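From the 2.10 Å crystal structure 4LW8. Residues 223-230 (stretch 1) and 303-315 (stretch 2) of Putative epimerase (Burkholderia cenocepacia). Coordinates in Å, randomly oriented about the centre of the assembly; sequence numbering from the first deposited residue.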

ATOM      1  N   ASP A 223     -22.629  -8.924  -2.590  1.00 31.38           N
ATOM      2  CA  ASP A 223     -23.385  -7.690  -2.396  1.00 31.34           C
ATOM      3  C   ASP A 223     -23.351  -6.861  -3.681  1.00 34.53           C
ATOM      4  O   ASP A 223     -22.278  -6.446  -4.116  1.00 35.64           O
ATOM      5  CB  ASP A 223     -22.770  -6.916  -1.217  1.00 27.47           C
ATOM      6  CG  ASP A 223     -23.581  -5.698  -0.798  1.00 35.39           C
ATOM      7  OD1 ASP A 223     -24.052  -4.930  -1.665  1.00 33.85           O
ATOM      8  OD2 ASP A 223     -23.724  -5.495   0.424  1.00 33.47           O
ATOM      9  N   PHE A 224     -24.514  -6.633  -4.295  1.00 30.81           N
ATOM     10  CA  PHE A 224     -24.602  -5.830  -5.520  1.00 32.20           C
ATOM     11  C   PHE A 224     -25.470  -4.571  -5.351  1.00 29.68           C
ATOM     12  O   PHE A 224     -26.531  -4.616  -4.736  1.00 31.36           O
ATOM     13  CB  PHE A 224     -25.171  -6.656  -6.672  1.00 32.17           C
ATOM     14  CG  PHE A 224     -24.299  -7.799  -7.101  1.00 37.87           C
ATOM     15  CD1 PHE A 224     -23.228  -7.589  -7.952  1.00 34.14           C
ATOM     16  CD2 PHE A 224     -24.577  -9.092  -6.686  1.00 44.00           C
ATOM     17  CE1 PHE A 224     -22.421  -8.651  -8.359  1.00 34.80           C
ATOM     18  CE2 PHE A 224     -23.781 -10.161  -7.097  1.00 44.01           C
ATOM     19  CZ  PHE A 224     -22.701  -9.932  -7.934  1.00 39.10           C
ATOM     20  N   SER A 225     -25.024  -3.454  -5.921  1.00 27.38           N
ATOM     21  CA  SER A 225     -25.785  -2.196  -5.851  1.00 24.94           C
ATOM     22  C   SER A 225     -26.001  -1.600  -7.227  1.00 26.40           C
ATOM     23  O   SER A 225     -25.284  -1.906  -8.186  1.00 28.95           O
ATOM     24  CB  SER A 225     -25.066  -1.155  -4.970  1.00 25.94           C
ATOM     25  OG  SER A 225     -24.908  -1.618  -3.638  1.00 35.25           O
ATOM     26  N   ASP A 226     -26.998  -0.737  -7.303  1.00 24.54           N
ATOM     27  CA  ASP A 226     -27.268   0.071  -8.473  1.00 28.11           C
ATOM     28  C   ASP A 226     -26.321   1.274  -8.442  1.00 31.25           C
ATOM     29  O   ASP A 226     -26.209   1.945  -7.414  1.00 32.48           O
ATOM     30  CB  ASP A 226     -28.744   0.510  -8.452  1.00 27.08           C
ATOM     31  CG  ASP A 226     -29.196   1.122  -9.748  1.00 30.30           C
ATOM     32  OD1 ASP A 226     -28.583   2.113 -10.198  1.00 35.18           O
ATOM     33  OD2 ASP A 226     -30.185   0.606 -10.313  1.00 31.74           O
ATOM     34  N   VAL A 227     -25.636   1.537  -9.552  1.00 29.20           N
ATOM     35  CA  VAL A 227     -24.734   2.689  -9.658  1.00 23.66           C
ATOM     36  C   VAL A 227     -25.435   4.017  -9.273  1.00 28.81           C
ATOM     37  O   VAL A 227     -24.812   4.919  -8.701  1.00 27.74           O
ATOM     38  CB  VAL A 227     -24.132   2.797 -11.096  1.00 27.71           C
ATOM     39  CG1 VAL A 227     -25.227   3.047 -12.147  1.00 24.99           C
ATOM     40  CG2 VAL A 227     -23.059   3.874 -11.156  1.00 26.52           C
ATOM     41  N   ARG A 228     -26.736   4.119  -9.532  1.00 29.37           N
ATOM     42  CA  ARG A 228     -27.467   5.324  -9.172  1.00 28.50           C
ATOM     43  C   ARG A 228     -27.546   5.489  -7.647  1.00 32.31           C
ATOM     44  O   ARG A 228     -27.409   6.601  -7.139  1.00 29.11           O
ATOM     45  CB  ARG A 228     -28.871   5.303  -9.780  1.00 29.31           C
ATOM     46  CG  ARG A 228     -28.878   5.437 -11.290  1.00 33.70           C
ATOM     47  CD  ARG A 228     -30.221   5.111 -11.891  1.00 31.77           C
ATOM     48  NE  ARG A 228     -30.596   3.721 -11.644  1.00 36.47           N
ATOM     49  CZ  ARG A 228     -31.738   3.185 -12.058  1.00 38.25           C
ATOM     50  NH1 ARG A 228     -32.605   3.927 -12.747  1.00 33.98           N
ATOM     51  NH2 ARG A 228     -32.015   1.919 -11.790  1.00 37.72           N
ATOM     52  N   ASP A 229     -27.722   4.385  -6.922  1.00 29.98           N
ATOM     53  CA  ASP A 229     -27.700   4.411  -5.458  1.00 33.36           C
ATOM     54  C   ASP A 229     -26.314   4.755  -4.934  1.00 33.13           C
ATOM     55  O   ASP A 229     -26.167   5.476  -3.942  1.00 36.85           O
ATOM     56  CB  ASP A 229     -28.112   3.058  -4.856  1.00 29.70           C
ATOM     57  CG  ASP A 229     -29.552   2.674  -5.162  1.00 33.85           C
ATOM     58  OD1 ASP A 229     -30.336   3.524  -5.633  1.00 38.81           O
ATOM     59  OD2 ASP A 229     -29.912   1.509  -4.894  1.00 34.03           O
ATOM     60  N   VAL A 230     -25.291   4.207  -5.582  1.00 27.13           N
ATOM     61  CA  VAL A 230     -23.921   4.416  -5.119  1.00 22.78           C
ATOM     62  C   VAL A 230     -23.538   5.900  -5.249  1.00 27.99           C
ATOM     63  O   VAL A 230     -23.000   6.508  -4.321  1.00 26.28           O
ATOM     64  CB  VAL A 230     -22.924   3.530  -5.897  1.00 27.71           C
ATOM     65  CG1 VAL A 230     -21.473   3.976  -5.661  1.00 24.87           C
ATOM     66  CG2 VAL A 230     -23.118   2.029  -5.544  1.00 20.26           C
TER
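Stretch 2, residues 303-315: LPVTPLDETLRWM

Stretch 1 runs as a strand through Asp226 and turns directly into a helix that starts at Val227 and continues beyond Val230. Stretch 2 begins as an extended segment, Leu303 to Pro307, with psi values between 115° and 140°, then enters a helix at Leu308 that runs past Met315; Pro307 holds its N-cap position. The strand of stretch 1 and the helix of stretch 2 cross at 57° between their N-to-C directions, their axes 8.4 Å apart at closest approach. The backbones come together at two places: Asp226 CA lies 6.1 Å from Thr311 CA, and Asp229 CA lies 6.6 Å from Val305 CA. The helix of stretch 2 thus packs by the strand-to-helix turn, while its extended lead-in passes the first turn of the other helix. Together the stretches bury 484 Å².

Asp229 (chi1 m) grips the lead-in at Thr306 with both carboxylate oxygens: OD2 accepts from the backbone N of Thr306 at 2.8 Å, and OD1 accepts from Thr306 OG1, also at 2.8 Å. Main chain and side chain of one residue are therefore held by a single carboxylate. Val305 points its CA-to-CB bond away, yet its CA still comes within 3.6 Å of Asp229 OD2.

Asp226 (chi1 t) joins the two stretches while ordering its own. Its OD1 caps the helix by accepting from Arg228 N at 2.8 Å and also takes Arg228 NE at 3.0 Å; its OD2 forms a salt bridge with Arg228 NH2 at 2.7 Å. That same OD2 accepts from Thr311 OG1 at 2.8 Å, tying the cap to the helix of stretch 2.

Held by this paired contact with Asp226, the guanidinium of Arg228 lies flat on Trp314 (chi1 t), with centres 3.6 Å apart and planes inclined by 13°. Arg228 CZ sits 3.6 Å from the centroid of the six-membered ring and only 8° off its normal, a cation-pi arrangement; Arg228 CD adds a CH-pi contact 4.2 Å from the same centroid. Val227 meets this indole at its edge, CG1 to Trp314 CH2 at 4.1 Å. Water 2 extends the link from Arg228, accepting from NH2 at 3.1 Å and donating to Glu310 OE2 at 3.0 Å.

Farther back along the strand, Phe224 CB touches Leu308 CD1 at 4.1 Å, although the phenyl ring itself leads away. Water 1 donates to Phe224 O at 2.6 Å and, weakly, to Thr306 O at 3.5 Å.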

ATOM      1  N   LEU A 303     -31.018   5.776   3.112  1.00 47.75           N
ATOM      2  CA  LEU A 303     -31.037   6.024   1.682  1.00 45.28           C
ATOM      3  C   LEU A 303     -31.811   4.882   1.048  1.00 49.16           C
ATOM      4  O   LEU A 303     -31.605   3.726   1.402  1.00 50.26           O
ATOM      5  CB  LEU A 303     -29.617   6.112   1.116  1.00 38.74           C
ATOM      6  CG  LEU A 303     -28.864   7.396   1.496  1.00 47.21           C
ATOM      7  CD1 LEU A 303     -27.385   7.304   1.173  1.00 44.37           C
ATOM      8  CD2 LEU A 303     -29.494   8.617   0.836  1.00 49.24           C
ATOM      9  N   PRO A 304     -32.680   5.204   0.081  1.00 54.35           N
ATOM     10  CA  PRO A 304     -33.468   4.188  -0.619  1.00 53.01           C
ATOM     11  C   PRO A 304     -32.546   3.230  -1.349  1.00 47.38           C
ATOM     12  O   PRO A 304     -31.545   3.666  -1.910  1.00 47.57           O
ATOM     13  CB  PRO A 304     -34.342   5.008  -1.579  1.00 49.99           C
ATOM     14  CG  PRO A 304     -33.610   6.296  -1.754  1.00 51.70           C
ATOM     15  CD  PRO A 304     -32.956   6.560  -0.427  1.00 55.45           C
ATOM     16  N   VAL A 305     -32.880   1.944  -1.323  1.00 49.87           N
ATOM     17  CA  VAL A 305     -32.140   0.930  -2.067  1.00 50.33           C
ATOM     18  C   VAL A 305     -32.957   0.370  -3.214  1.00 46.74           C
ATOM     19  O   VAL A 305     -33.988  -0.256  -3.005  1.00 53.87           O
ATOM     20  CB  VAL A 305     -31.704  -0.248  -1.170  1.00 54.36           C
ATOM     21  CG1 VAL A 305     -30.991  -1.334  -2.007  1.00 48.18           C
ATOM     22  CG2 VAL A 305     -30.812   0.245  -0.040  1.00 56.64           C
ATOM     23  N   THR A 306     -32.487   0.616  -4.430  1.00 43.78           N
ATOM     24  CA  THR A 306     -33.168   0.132  -5.620  1.00 43.24           C
ATOM     25  C   THR A 306     -33.023  -1.386  -5.643  1.00 35.55           C
ATOM     26  O   THR A 306     -31.910  -1.902  -5.523  1.00 36.06           O
ATOM     27  CB  THR A 306     -32.540   0.737  -6.894  1.00 43.78           C
ATOM     28  OG1 THR A 306     -32.490   2.163  -6.768  1.00 46.61           O
ATOM     29  CG2 THR A 306     -33.310   0.343  -8.154  1.00 40.77           C
ATOM     30  N   PRO A 307     -34.147  -2.107  -5.799  1.00 35.95           N
ATOM     31  CA  PRO A 307     -34.119  -3.572  -5.880  1.00 37.72           C
ATOM     32  C   PRO A 307     -33.275  -4.026  -7.060  1.00 38.88           C
ATOM     33  O   PRO A 307     -33.382  -3.422  -8.122  1.00 41.11           O
ATOM     34  CB  PRO A 307     -35.596  -3.952  -6.075  1.00 40.49           C
ATOM     35  CG  PRO A 307     -36.367  -2.791  -5.559  1.00 38.76           C
ATOM     36  CD  PRO A 307     -35.520  -1.575  -5.857  1.00 36.77           C
ATOM     37  N   LEU A 308     -32.469  -5.069  -6.892  1.00 40.57           N
ATOM     38  CA  LEU A 308     -31.606  -5.511  -7.979  1.00 40.78           C
ATOM     39  C   LEU A 308     -32.414  -5.908  -9.223  1.00 35.91           C
ATOM     40  O   LEU A 308     -31.975  -5.671 -10.347  1.00 34.91           O
ATOM     41  CB  LEU A 308     -30.715  -6.683  -7.528  1.00 38.40           C
ATOM     42  CG  LEU A 308     -29.612  -7.158  -8.493  1.00 30.95           C
ATOM     43  CD1 LEU A 308     -28.640  -6.047  -8.836  1.00 26.74           C
ATOM     44  CD2 LEU A 308     -28.852  -8.328  -7.904  1.00 34.05           C
ATOM     45  N   ASP A 309     -33.593  -6.487  -9.045  1.00 36.67           N
ATOM     46  CA  ASP A 309     -34.350  -6.914 -10.226  1.00 45.22           C
ATOM     47  C   ASP A 309     -34.793  -5.686 -11.050  1.00 44.17           C
ATOM     48  O   ASP A 309     -34.896  -5.757 -12.277  1.00 41.56           O
ATOM     49  CB  ASP A 309     -35.545  -7.793  -9.839  1.00 53.66           C
ATOM     50  CG  ASP A 309     -36.691  -7.000  -9.269  1.00 70.71           C
ATOM     51  OD1 ASP A 309     -37.649  -6.715 -10.023  1.00 80.47           O
ATOM     52  OD2 ASP A 309     -36.641  -6.672  -8.066  1.00 74.82           O
ATOM     53  N   GLU A 310     -35.056  -4.567 -10.380  1.00 42.14           N
ATOM     54  CA  GLU A 310     -35.311  -3.310 -11.090  1.00 39.50           C
ATOM     55  C   GLU A 310     -34.046  -2.857 -11.855  1.00 35.39           C
ATOM     56  O   GLU A 310     -34.103  -2.493 -13.025  1.00 35.83           O
ATOM     57  CB  GLU A 310     -35.740  -2.218 -10.114  1.00 42.78           C
ATOM     58  CG  GLU A 310     -36.062  -0.891 -10.776  1.00 54.29           C
ATOM     59  CD  GLU A 310     -36.576   0.153  -9.789  1.00 61.84           C
ATOM     60  OE1 GLU A 310     -37.254  -0.228  -8.805  1.00 61.34           O
ATOM     61  OE2 GLU A 310     -36.307   1.357 -10.008  1.00 59.84           O
ATOM     62  N   THR A 311     -32.902  -2.898 -11.184  1.00 37.36           N
ATOM     63  CA  THR A 311     -31.625  -2.592 -11.820  1.00 34.20           C
ATOM     64  C   THR A 311     -31.403  -3.450 -13.065  1.00 35.59           C
ATOM     65  O   THR A 311     -31.016  -2.950 -14.123  1.00 34.09           O
ATOM     66  CB  THR A 311     -30.450  -2.827 -10.853  1.00 31.90           C
ATOM     67  OG1 THR A 311     -30.630  -2.042  -9.669  1.00 32.60           O
ATOM     68  CG2 THR A 311     -29.107  -2.487 -11.523  1.00 24.32           C
ATOM     69  N   LEU A 312     -31.649  -4.749 -12.934  1.00 34.42           N
ATOM     70  CA  LEU A 312     -31.402  -5.669 -14.031  1.00 32.80           C
ATOM     71  C   LEU A 312     -32.379  -5.423 -15.187  1.00 35.17           C
ATOM     72  O   LEU A 312     -31.997  -5.519 -16.350  1.00 37.70           O
ATOM     73  CB  LEU A 312     -31.488  -7.118 -13.544  1.00 36.25           C
ATOM     74  CG  LEU A 312     -30.359  -7.592 -12.614  1.00 34.01           C
ATOM     75  CD1 LEU A 312     -30.697  -8.931 -11.961  1.00 30.94           C
ATOM     76  CD2 LEU A 312     -29.046  -7.687 -13.376  1.00 28.53           C
ATOM     77  N   ARG A 313     -33.628  -5.099 -14.871  1.00 35.92           N
ATOM     78  CA  ARG A 313     -34.621  -4.845 -15.917  1.00 36.62           C
ATOM     79  C   ARG A 313     -34.240  -3.578 -16.671  1.00 43.29           C
ATOM     80  O   ARG A 313     -34.338  -3.508 -17.897  1.00 38.16           O
ATOM     81  CB  ARG A 313     -36.029  -4.710 -15.333  1.00 41.37           C
ATOM     82  CG  ARG A 313     -37.116  -4.671 -16.408  1.00 54.04           C
ATOM     83  CD  ARG A 313     -38.519  -4.601 -15.825  1.00 58.00           C
ATOM     84  NE  ARG A 313     -38.920  -5.839 -15.155  1.00 62.85           N
ATOM     85  CZ  ARG A 313     -39.398  -6.916 -15.779  1.00 59.93           C
ATOM     86  NH1 ARG A 313     -39.527  -6.922 -17.100  1.00 59.66           N
ATOM     87  NH2 ARG A 313     -39.746  -7.989 -15.079  1.00 52.30           N
ATOM     88  N   TRP A 314     -33.802  -2.584 -15.908  1.00 43.39           N
ATOM     89  CA  TRP A 314     -33.294  -1.333 -16.440  1.00 38.85           C
ATOM     90  C   TRP A 314     -32.207  -1.602 -17.481  1.00 38.12           C
ATOM     91  O   TRP A 314     -32.255  -1.070 -18.591  1.00 36.44           O
ATOM     92  CB  TRP A 314     -32.763  -0.485 -15.286  1.00 38.39           C
ATOM     93  CG  TRP A 314     -32.062   0.793 -15.648  1.00 38.41           C
ATOM     94  CD1 TRP A 314     -32.496   1.762 -16.511  1.00 45.45           C
ATOM     95  CD2 TRP A 314     -30.838   1.277 -15.087  1.00 35.09           C
ATOM     96  NE1 TRP A 314     -31.597   2.803 -16.544  1.00 35.02           N
ATOM     97  CE2 TRP A 314     -30.574   2.534 -15.676  1.00 33.39           C
ATOM     98  CE3 TRP A 314     -29.932   0.765 -14.153  1.00 32.40           C
ATOM     99  CZ2 TRP A 314     -29.438   3.280 -15.364  1.00 36.57           C
ATOM    100  CZ3 TRP A 314     -28.805   1.514 -13.837  1.00 34.92           C
ATOM    101  CH2 TRP A 314     -28.566   2.752 -14.443  1.00 27.58           C
ATOM    102  N   MET A 315     -31.256  -2.468 -17.129  1.00 33.13           N
ATOM    103  CA  MET A 315     -30.135  -2.811 -18.014  1.00 36.18           C
ATOM    104  C   MET A 315     -30.579  -3.631 -19.240  1.00 39.37           C
ATOM    105  O   MET A 315     -30.115  -3.388 -20.359  1.00 36.84           O
ATOM    106  CB  MET A 315     -29.057  -3.569 -17.219  1.00 26.84           C
ATOM    107  CG  MET A 315     -28.424  -2.722 -16.091  1.00 26.79           C
ATOM    108  SD  MET A 315     -27.446  -3.676 -14.904  1.00 30.59           S
ATOM    109  CE  MET A 315     -26.129  -4.314 -15.938  1.00 27.33           C
TER
HETATM  110  O   HOH W   1     -29.029  -3.740  -4.802  1.00 40.01           O
HETATM  111  O   HOH W   2     -34.943   1.550 -12.717  1.00 45.92           O